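Local atomic coordinates of maltose/maltodextrin-binding protein (PDB entry 2GH9), a protein that binds maltotriose and probably serves as the periplasmic sugar-capturing component of a maltodextrin uptake system. Residues Leu141-Gly144 against Ala145-Gly148; Ile118-Lys121 against Lys122-Lys125; Val83-Ala86 against Tyr87-Leu91; Val60-Pro63 against His64-Gly68. All coordinates share one frame; numbering follows the deposited sequence.

Contact 1: residues Leu141-Gly144 against Ala145-Gly148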
loop_
_atom_site.group_PDB
_atom_site.type_symbol
_atom_site.label_atom_id
_atom_site.label_comp_id
_atom_site.label_asym_id
_atom_site.label_seq_id
_atom_site.Cartn_x
_atom_site.Cartn_y
_atom_site.Cartn_z
ATOM N N LEU A 141 9.333 -21.489 -15.224
ATOM C CA LEU A 141 8.822 -22.040 -13.979
ATOM C C LEU A 141 7.320 -22.186 -14.009
ATOM O O LEU A 141 6.750 -22.755 -13.080
ATOM C CB LEU A 141 9.259 -21.182 -12.782
ATOM C CG LEU A 141 10.767 -21.082 -12.570
ATOM C CD1 LEU A 141 11.110 -19.985 -11.575
ATOM C CD2 LEU A 141 11.347 -22.431 -12.130
ATOM N N THR A 142 6.678 -21.684 -15.065
ATOM C CA THR A 142 5.245 -21.854 -15.265
ATOM C C THR A 142 4.992 -23.147 -16.044
ATOM O O THR A 142 5.564 -23.353 -17.113
ATOM C CB THR A 142 4.642 -20.651 -16.030
ATOM O OG1 THR A 142 5.061 -19.428 -15.404
ATOM C CG2 THR A 142 3.119 -20.735 -16.058
ATOM N N THR A 143 4.136 -24.005 -15.495
ATOM C CA THR A 143 3.912 -25.367 -16.003
ATOM C C THR A 143 2.422 -25.765 -15.810
ATOM O O THR A 143 1.529 -24.927 -15.975
ATOM C CB THR A 143 4.859 -26.387 -15.279
ATOM O OG1 THR A 143 4.544 -26.421 -13.877
ATOM C CG2 THR A 143 6.340 -26.040 -15.483
ATOM N N GLY A 144 2.153 -27.028 -15.469
ATOM C CA GLY A 144 0.802 -27.466 -15.116
ATOM C C GLY A 144 0.264 -26.798 -13.855
ATOM O O GLY A 144 -0.652 -25.965 -13.929
ATOM N N ALA A 145 0.839 -27.143 -12.698
ATOM C CA ALA A 145 0.323 -26.649 -11.399
ATOM C C ALA A 145 1.197 -25.577 -10.711
ATOM O O ALA A 145 0.879 -25.135 -9.599
ATOM C CB ALA A 145 0.090 -27.829 -10.441
ATOM N N THR A 146 2.280 -25.166 -11.371
ATOM C CA THR A 146 3.243 -24.204 -10.815
ATOM C C THR A 146 3.235 -22.921 -11.635
ATOM O O THR A 146 2.961 -22.944 -12.847
ATOM C CB THR A 146 4.663 -24.818 -10.796
ATOM O OG1 THR A 146 4.662 -25.956 -9.923
ATOM C CG2 THR A 146 5.696 -23.827 -10.321
ATOM N N PHE A 147 3.512 -21.801 -10.972
ATOM C CA PHE A 147 3.518 -20.501 -11.640
ATOM C C PHE A 147 4.848 -19.801 -11.423
ATOM O O PHE A 147 5.424 -19.862 -10.332
ATOM C CB PHE A 147 2.376 -19.635 -11.117
ATOM C CG PHE A 147 1.008 -20.152 -11.466
ATOM C CD1 PHE A 147 0.400 -19.790 -12.665
ATOM C CD2 PHE A 147 0.322 -20.994 -10.595
ATOM C CE1 PHE A 147 -0.870 -20.261 -12.994
ATOM C CE2 PHE A 147 -0.946 -21.473 -10.921
ATOM C CZ PHE A 147 -1.541 -21.096 -12.122
ATOM N N GLY A 148 5.355 -19.153 -12.466
ATOM C CA GLY A 148 6.604 -18.387 -12.338
ATOM C C GLY A 148 6.366 -16.986 -11.777
ATOM O O GLY A 148 7.176 -16.490 -10.999
#

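Contact 2: residues Ile118-Lys121 against Lys122-Lys125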
loop_
_atom_site.group_PDB
_atom_site.type_symbol
_atom_site.label_atom_id
_atom_site.label_comp_id
_atom_site.label_asym_id
_atom_site.label_seq_id
_atom_site.Cartn_x
_atom_site.Cartn_y
_atom_site.Cartn_z
ATOM N N ILE A 118 8.868 -10.109 -4.699
ATOM C CA ILE A 118 9.104 -11.043 -3.622
ATOM C C ILE A 118 9.223 -12.430 -4.272
ATOM O O ILE A 118 8.312 -12.900 -4.954
ATOM C CB ILE A 118 8.004 -10.999 -2.566
ATOM C CG1 ILE A 118 7.711 -9.545 -2.159
ATOM C CG2 ILE A 118 8.408 -11.843 -1.323
ATOM C CD1 ILE A 118 6.497 -9.393 -1.178
ATOM N N TYR A 119 10.379 -13.051 -4.082
ATOM C CA TYR A 119 10.699 -14.325 -4.740
ATOM C C TYR A 119 10.938 -15.419 -3.723
ATOM O O TYR A 119 11.631 -15.203 -2.727
ATOM C CB TYR A 119 11.928 -14.220 -5.674
ATOM C CG TYR A 119 13.208 -13.709 -5.076
ATOM C CD1 TYR A 119 13.467 -12.347 -5.021
ATOM C CD2 TYR A 119 14.190 -14.590 -4.593
ATOM C CE1 TYR A 119 14.617 -11.860 -4.497
ATOM C CE2 TYR A 119 15.356 -14.109 -4.054
ATOM C CZ TYR A 119 15.572 -12.740 -4.007
ATOM O OH TYR A 119 16.718 -12.206 -3.471
ATOM N N ASN A 120 10.345 -16.581 -4.000
ATOM C CA ASN A 120 10.491 -17.774 -3.182
ATOM C C ASN A 120 11.801 -18.458 -3.562
ATOM O O ASN A 120 11.958 -18.946 -4.685
ATOM C CB ASN A 120 9.297 -18.722 -3.395
ATOM C CG ASN A 120 9.336 -19.955 -2.479
ATOM O OD1 ASN A 120 10.378 -20.271 -1.895
ATOM N ND2 ASN A 120 8.199 -20.651 -2.366
ATOM N N LYS A 121 12.720 -18.495 -2.603
ATOM C CA LYS A 121 14.090 -19.008 -2.789
ATOM C C LYS A 121 14.243 -20.520 -3.048
ATOM O O LYS A 121 15.334 -21.001 -3.350
ATOM C CB LYS A 121 14.961 -18.578 -1.599
ATOM C CG LYS A 121 15.319 -17.109 -1.613
ATOM C CD LYS A 121 16.028 -16.691 -0.360
ATOM C CE LYS A 121 16.767 -15.380 -0.546
ATOM N NZ LYS A 121 17.433 -14.952 0.688
ATOM N N LYS A 122 13.152 -21.256 -2.923
ATOM C CA LYS A 122 13.059 -22.630 -3.388
ATOM C C LYS A 122 13.062 -22.719 -4.932
ATOM O O LYS A 122 13.556 -23.686 -5.511
ATOM C CB LYS A 122 11.789 -23.224 -2.789
ATOM C CG LYS A 122 11.124 -24.366 -3.512
ATOM C CD LYS A 122 9.930 -24.794 -2.701
ATOM C CE LYS A 122 8.764 -25.174 -3.546
ATOM N NZ LYS A 122 7.489 -24.824 -2.849
ATOM N N TYR A 123 12.495 -21.703 -5.586
ATOM C CA TYR A 123 12.492 -21.601 -7.036
ATOM C C TYR A 123 13.568 -20.651 -7.572
ATOM O O TYR A 123 14.086 -20.849 -8.675
ATOM C CB TYR A 123 11.150 -21.087 -7.501
ATOM C CG TYR A 123 9.980 -21.974 -7.169
ATOM C CD1 TYR A 123 9.684 -23.085 -7.957
ATOM C CD2 TYR A 123 9.141 -21.686 -6.098
ATOM C CE1 TYR A 123 8.598 -23.893 -7.690
ATOM C CE2 TYR A 123 8.034 -22.496 -5.816
ATOM C CZ TYR A 123 7.771 -23.608 -6.624
ATOM O OH TYR A 123 6.685 -24.425 -6.392
ATOM N N VAL A 124 13.873 -19.604 -6.805
ATOM C CA VAL A 124 14.726 -18.525 -7.272
ATOM C C VAL A 124 15.777 -18.205 -6.231
ATOM O O VAL A 124 15.488 -17.509 -5.247
ATOM C CB VAL A 124 13.894 -17.225 -7.585
ATOM C CG1 VAL A 124 14.796 -16.152 -8.136
ATOM C CG2 VAL A 124 12.760 -17.529 -8.557
ATOM N N LYS A 125 17.003 -18.685 -6.454
ATOM C CA LYS A 125 18.082 -18.466 -5.496
ATOM C C LYS A 125 18.553 -17.011 -5.460
ATOM O O LYS A 125 18.787 -16.460 -4.387
ATOM C CB LYS A 125 19.268 -19.414 -5.765
ATOM C CG LYS A 125 18.956 -20.912 -5.580
ATOM C CD LYS A 125 18.346 -21.235 -4.199
ATOM C CE LYS A 125 17.760 -22.656 -4.125
ATOM N NZ LYS A 125 16.711 -22.962 -5.167
HETATM O O HOH W 1 18.757 -14.058 -3.310
#

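Contact 3: residues Val83-Ala86 against Tyr87-Leu91. Unlike the reference sequence in segment 83-86: Ala86 (reference Thr).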
loop_
_atom_site.group_PDB
_atom_site.type_symbol
_atom_site.label_atom_id
_atom_site.label_comp_id
_atom_site.label_asym_id
_atom_site.label_seq_id
_atom_site.Cartn_x
_atom_site.Cartn_y
_atom_site.Cartn_z
ATOM N N VAL A 83 0.910 14.980 21.208
ATOM C CA VAL A 83 2.216 14.391 20.964
ATOM C C VAL A 83 3.348 15.402 21.197
ATOM O O VAL A 83 3.166 16.607 21.072
ATOM C CB VAL A 83 2.309 13.799 19.518
ATOM C CG1 VAL A 83 1.178 12.810 19.284
ATOM C CG2 VAL A 83 2.261 14.907 18.472
ATOM N N THR A 84 4.518 14.878 21.538
ATOM C CA THR A 84 5.708 15.701 21.797
ATOM C C THR A 84 6.553 15.903 20.548
ATOM O O THR A 84 6.440 15.153 19.562
ATOM C CB THR A 84 6.594 15.045 22.827
ATOM O OG1 THR A 84 7.226 13.915 22.231
ATOM C CG2 THR A 84 5.774 14.613 24.023
ATOM N N GLN A 85 7.400 16.933 20.604
ATOM C CA GLN A 85 8.363 17.225 19.534
ATOM C C GLN A 85 9.384 16.112 19.410
ATOM O O GLN A 85 9.848 15.812 18.317
ATOM C CB GLN A 85 9.083 18.559 19.798
ATOM C CG GLN A 85 10.363 18.796 18.961
ATOM C CD GLN A 85 10.110 18.941 17.455
ATOM O OE1 GLN A 85 8.967 18.891 16.993
ATOM N NE2 GLN A 85 11.186 19.146 16.691
ATOM N N ALA A 86 9.747 15.513 20.532
ATOM C CA ALA A 86 10.653 14.383 20.516
ATOM C C ALA A 86 10.076 13.252 19.671
ATOM O O ALA A 86 10.777 12.674 18.849
ATOM C CB ALA A 86 10.927 13.896 21.925
ATOM N N TYR A 87 8.803 12.933 19.885
ATOM C CA TYR A 87 8.144 11.899 19.083
ATOM C C TYR A 87 8.195 12.315 17.609
ATOM O O TYR A 87 8.694 11.570 16.781
ATOM C CB TYR A 87 6.707 11.641 19.561
ATOM C CG TYR A 87 5.854 10.908 18.548
ATOM C CD1 TYR A 87 5.979 9.540 18.357
ATOM C CD2 TYR A 87 4.919 11.593 17.777
ATOM C CE1 TYR A 87 5.192 8.871 17.416
ATOM C CE2 TYR A 87 4.129 10.932 16.838
ATOM C CZ TYR A 87 4.278 9.578 16.651
ATOM O OH TYR A 87 3.488 8.942 15.704
ATOM N N LEU A 88 7.734 13.527 17.308
ATOM C CA LEU A 88 7.711 14.047 15.932
ATOM C C LEU A 88 9.076 14.102 15.248
ATOM O O LEU A 88 9.202 13.696 14.086
ATOM C CB LEU A 88 7.038 15.429 15.894
ATOM C CG LEU A 88 5.546 15.388 16.231
ATOM C CD1 LEU A 88 4.977 16.805 16.449
ATOM C CD2 LEU A 88 4.756 14.607 15.152
ATOM N N ALA A 89 10.098 14.564 15.976
ATOM C CA ALA A 89 11.484 14.637 15.464
ATOM C C ALA A 89 12.050 13.293 15.030
ATOM O O ALA A 89 12.923 13.225 14.146
ATOM C CB ALA A 89 12.435 15.279 16.526
ATOM N N ASP A 90 11.595 12.223 15.674
ATOM C CA ASP A 90 12.094 10.893 15.349
ATOM C C ASP A 90 11.425 10.284 14.096
ATOM O O ASP A 90 11.895 9.281 13.565
ATOM C CB ASP A 90 11.921 9.962 16.547
ATOM C CG ASP A 90 12.221 8.538 16.211
ATOM O OD1 ASP A 90 13.391 8.250 15.867
ATOM O OD2 ASP A 90 11.285 7.694 16.282
ATOM N N LEU A 91 10.345 10.894 13.637
ATOM C CA LEU A 91 9.635 10.414 12.438
ATOM C C LEU A 91 10.318 10.863 11.143
ATOM O O LEU A 91 10.788 11.999 11.028
ATOM C CB LEU A 91 8.185 10.919 12.423
ATOM C CG LEU A 91 7.246 10.583 13.589
ATOM C CD1 LEU A 91 5.904 11.292 13.406
ATOM C CD2 LEU A 91 7.033 9.093 13.740
#

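Contact 4: residues Val60-Pro63 against His64-Gly68. With GLC (alpha-D-glucopyranose), chain B.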
loop_
_atom_site.group_PDB
_atom_site.type_symbol
_atom_site.label_atom_id
_atom_site.label_comp_id
_atom_site.label_asym_id
_atom_site.label_seq_id
_atom_site.Cartn_x
_atom_site.Cartn_y
_atom_site.Cartn_z
ATOM N N VAL A 60 -6.622 1.285 13.084
ATOM C CA VAL A 60 -5.240 0.813 13.053
ATOM C C VAL A 60 -5.117 -0.201 11.901
ATOM O O VAL A 60 -5.494 -1.370 12.068
ATOM C CB VAL A 60 -4.891 0.121 14.363
ATOM C CG1 VAL A 60 -3.450 -0.371 14.334
ATOM C CG2 VAL A 60 -5.127 1.068 15.566
ATOM N N THR A 61 -4.612 0.174 10.725
ATOM C CA THR A 61 -4.178 1.503 10.317
ATOM C C THR A 61 -4.889 1.879 9.012
ATOM O O THR A 61 -5.512 1.030 8.355
ATOM C CB THR A 61 -2.660 1.514 10.042
ATOM O OG1 THR A 61 -2.298 0.337 9.285
ATOM C CG2 THR A 61 -1.864 1.565 11.383
ATOM N N VAL A 62 -4.782 3.144 8.627
ATOM C CA VAL A 62 -5.219 3.583 7.309
ATOM C C VAL A 62 -4.016 3.975 6.460
ATOM O O VAL A 62 -3.027 4.473 6.986
ATOM C CB VAL A 62 -6.189 4.822 7.381
ATOM C CG1 VAL A 62 -7.468 4.484 8.182
ATOM C CG2 VAL A 62 -5.447 6.113 7.933
ATOM N N PRO A 63 -4.116 3.793 5.127
ATOM C CA PRO A 63 -3.083 4.293 4.228
ATOM C C PRO A 63 -3.254 5.792 4.078
ATOM O O PRO A 63 -4.373 6.306 4.137
ATOM C CB PRO A 63 -3.387 3.578 2.900
ATOM C CG PRO A 63 -4.860 3.394 2.942
ATOM C CD PRO A 63 -5.213 3.152 4.391
ATOM N N HIS A 64 -2.151 6.488 3.904
ATOM C CA HIS A 64 -2.174 7.948 3.855
ATOM C C HIS A 64 -2.920 8.584 2.694
ATOM O O HIS A 64 -3.279 9.756 2.775
ATOM C CB HIS A 64 -0.764 8.494 3.923
ATOM C CG HIS A 64 -0.007 8.445 2.629
ATOM N ND1 HIS A 64 0.867 7.426 2.317
ATOM C CD2 HIS A 64 0.057 9.329 1.600
ATOM C CE1 HIS A 64 1.434 7.685 1.147
ATOM N NE2 HIS A 64 0.952 8.828 0.685
ATOM N N ASP A 65 -3.168 7.835 1.613
ATOM C CA ASP A 65 -3.918 8.425 0.498
ATOM C C ASP A 65 -5.356 8.774 0.907
ATOM O O ASP A 65 -5.982 9.642 0.301
ATOM C CB ASP A 65 -3.852 7.552 -0.767
ATOM C CG ASP A 65 -4.511 6.226 -0.600
ATOM O OD1 ASP A 65 -4.006 5.380 0.211
ATOM O OD2 ASP A 65 -5.529 6.021 -1.299
ATOM N N TRP A 66 -5.863 8.126 1.953
ATOM C CA TRP A 66 -7.199 8.405 2.488
ATOM C C TRP A 66 -7.328 9.728 3.291
ATOM O O TRP A 66 -8.452 10.140 3.589
ATOM C CB TRP A 66 -7.611 7.290 3.438
ATOM C CG TRP A 66 -7.797 5.947 2.847
ATOM C CD1 TRP A 66 -7.596 5.572 1.540
ATOM C CD2 TRP A 66 -8.211 4.773 3.544
ATOM N NE1 TRP A 66 -7.878 4.242 1.389
ATOM C CE2 TRP A 66 -8.265 3.725 2.600
ATOM C CE3 TRP A 66 -8.562 4.504 4.873
ATOM C CZ2 TRP A 66 -8.630 2.424 2.948
ATOM C CZ3 TRP A 66 -8.924 3.208 5.224
ATOM C CH2 TRP A 66 -8.968 2.184 4.261
ATOM N N VAL A 67 -6.206 10.374 3.626
ATOM C CA VAL A 67 -6.182 11.460 4.628
ATOM C C VAL A 67 -6.969 12.711 4.211
ATOM O O VAL A 67 -7.838 13.178 4.977
ATOM C CB VAL A 67 -4.728 11.800 5.094
ATOM C CG1 VAL A 67 -4.631 13.168 5.814
ATOM C CG2 VAL A 67 -4.223 10.698 6.020
ATOM N N GLY A 68 -6.706 13.215 3.009
ATOM C CA GLY A 68 -7.421 14.384 2.483
ATOM C C GLY A 68 -8.930 14.222 2.442
ATOM O O GLY A 68 -9.634 15.082 2.931
HETATM C C1 GLC B . -4.188 1.484 -2.307
HETATM C C2 GLC B . -4.800 2.721 -1.676
HETATM C C3 GLC B . -6.315 2.608 -1.649
HETATM C C4 GLC B . -6.821 2.310 -3.055
HETATM C C5 GLC B . -6.147 1.073 -3.668
HETATM C C6 GLC B . -6.539 0.823 -5.131
HETATM O O2 GLC B . -4.292 2.905 -0.341
HETATM O O3 GLC B . -6.883 3.823 -1.170
HETATM O O4 GLC B . -8.235 2.132 -2.979
HETATM O O5 GLC B . -4.727 1.235 -3.622
HETATM O O6 GLC B . -6.266 -0.544 -5.462
#

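Contact 1: residues Leu141-Gly144 against Ala145-Gly148
The Phe147 ring meets Thr142 obliquely, the methyl CG2 lying 4.4 Å from ring atom CD1, and the ring also touches Leu227 of strand 227-232. The carbonyl of the Thr146-Phe147 peptide is approached from above its plane: Thr143 N donates to Thr146 O at 3.1 Å in a nearly straight bond (167°), but the donor stands 37° out of that plane. The same oxygen also takes a CA-H...O contact from Thr142 CA, 3.5 Å away.

Further along, Thr142 OG1 receives Gly148 N at 3.0 Å. With chi1 at -50°, OG1 sits beside its own backbone N and reaches Gly148, while CG2 is swung anti to that N and toward the phenyl ring. OG1 is thus gripped twice, since it is also hydrogen-bonded to Ala138 O in the last part of the preceding helix. The methyl CG2 of Thr146 presses on Leu141 O at 3.1 Å, and the side chains of Thr143 and Thr146 run alongside each other in the same direction, with OG1 of Thr143 3.5 Å from CB of Thr146.

The two arms run nearly antiparallel and reverse at Gly144 and Ala145. This is a tight hairpin-like connection from helix 131-141 into strand 149-150, one of the helix-to-strand links of an alpha/beta solute-binding protein.

Contact 2: residues Ile118-Lys121 against Lys122-Lys125
Lys122 meets Asn120 first, its backbone N donating to Asn120 OD1 at 3.1 Å with an N-H...O angle of 166°, though from well above the amide plane. Its CB lies against the same oxygen, and its NZ goes on to Gly225 O. Tyr123 follows with N bonded to Asn120 O at 2.9 Å. Its ring stands upright against the Asn120 amide, the planes 89° apart, and ND2 sits at the ring edge, 3.9 Å from CE2; the phenol OH joins Lys122 NZ on Gly225 O, while CG of Lys122 lies over one ring face, offset toward the rim. With CG anti to the backbone N (chi1 -176°), the Asn120 amide is carried over the turn, where OD1 and Lys122 N close an Asx turn just as strand 116-120 ends and the chain heads for helix 131-141. An alanine here would leave Lys122 N without its acceptor and is likely to free the turn and the Tyr123 ring edge to shift. Val124 N gives Asn120 O its second bond, at 2.9 Å. The carbonyl oxygen of Val124 is buried with no hydrogen-bond partner in the model, meeting Lys121 CA in a CA-H...O contact of 3.2 Å and the edge of the Tyr119 ring at CD2, while Val124 CG1 packs on Tyr119 CD2 at 3.9 Å. Lys125 curls back on itself through kinks about CB-CG and CD-CE, bringing NZ to weak bonds with Lys121 O and Lys122 O; its own O accepts from a water that also bonds Tyr119 OH at 2.8 Å.

Contact 3: residues Val83-Ala86 against Tyr87-Leu91
Leu88 turns back over the start of its own helix to meet Val83 and Thr84. Its CB lies near two backbone oxygens, those of Thr84 and Gln85; CG comes to 3.5 Å from Thr84 O; and at the tip CD1 touches Val83 CG2 at 3.9 Å, with CD2 slightly farther from the same methyl. Val83 and Leu88 meet nearly perpendicular to each other. Val83 immediately precedes the N-cap and Leu88 is the fourth residue after it, so the pair forms a hydrophobic staple.

Within that staple Thr84 is the N-cap. Its OG1 stands between the backbone N and the carbonyl carbon (chi1 72°), which aims it at Tyr87 N; the bond measures 3.0 Å and is nearly straight at 166°. Thr84 O meanwhile accepts Leu88 N at 3.1 Å, and Gln85 O accepts Ala89 N at 2.7 Å, the first regular turns of the helix; Asp90 N to Ala86 O is weaker. The ring of Tyr87 also reaches Val83, CD2 lying 3.8 Å from its CB in an oblique approach, and Thr84 O is near the plane at the ring's edge.

Strand 104-113 lies beneath this apolar side: Val83 and Tyr87 rest on Leu108, Tyr87 also on Pro109, and Leu88 on Leu105. At the far end of helix 85-90 the Asp90 carboxylate bonds Ser309 OG and Ser311 N, joining it to the start of helix 310-315.

Contact 4: residues Val60-Pro63 against His64-Gly68
Pro63 sets the CG-CD edge of its ring on one face of the Trp66 indole in a CH-pi contact: CD stands 3.4 Å from the centroid of the six-membered ring, 8° off its normal, and CG sits over CE2. Apolar packing continues beside it, with Val62 CB meeting Trp66 CE3 obliquely at 3.5 Å. One backbone hydrogen bond closes the turn, Trp66 N to Pro63 O, the donor well above the carbonyl plane.

The sugar bonds come from the two residues following His64. Asp65 folds its carboxylate back with chi1 at 65° and uses both oxygens: OD1 accepts from O2 of the glucose at 2.6 Å and OD2 from O3, also at 2.6 Å. Trp66 NE1 donates to that O3 at 2.8 Å, in the plane of the ring, making O3 both donor and acceptor. A leucine in place of Trp66 would probably leave O3 without its N-H donor and the CD and CG of Pro63 without the aromatic face they pack on.

Lys43 makes a cation-pi contact with the indole, and Asp155 also bonds this glucose. Pro63, Asp65 and Trp66 thus form part of the maltotriose pocket, at the strand-to-helix turn where strand 58-63 ends.

From the N terminus the contacts come in series, none nested in or crossing another. Contact 4 closes the turn from strand 58-63 toward helix 67-72; contact 3, the next helix along, opens helix 85-90 beside strand 104-113. Both strands belong to the eight-stranded sheet, and the two contacts stay about 10 Å apart at their nearest atoms. The chain then enters the four-stranded sheet, where contact 2 turns it out of strand 116-120 and contact 1 leads it back into strand 149-150. These last two touch: Thr146 CG2 packs on Tyr123 CE1 at 3.9 Å, and Leu141 reaches Tyr123 and Val124. The two pairs probably mark the two lobes of the binding protein.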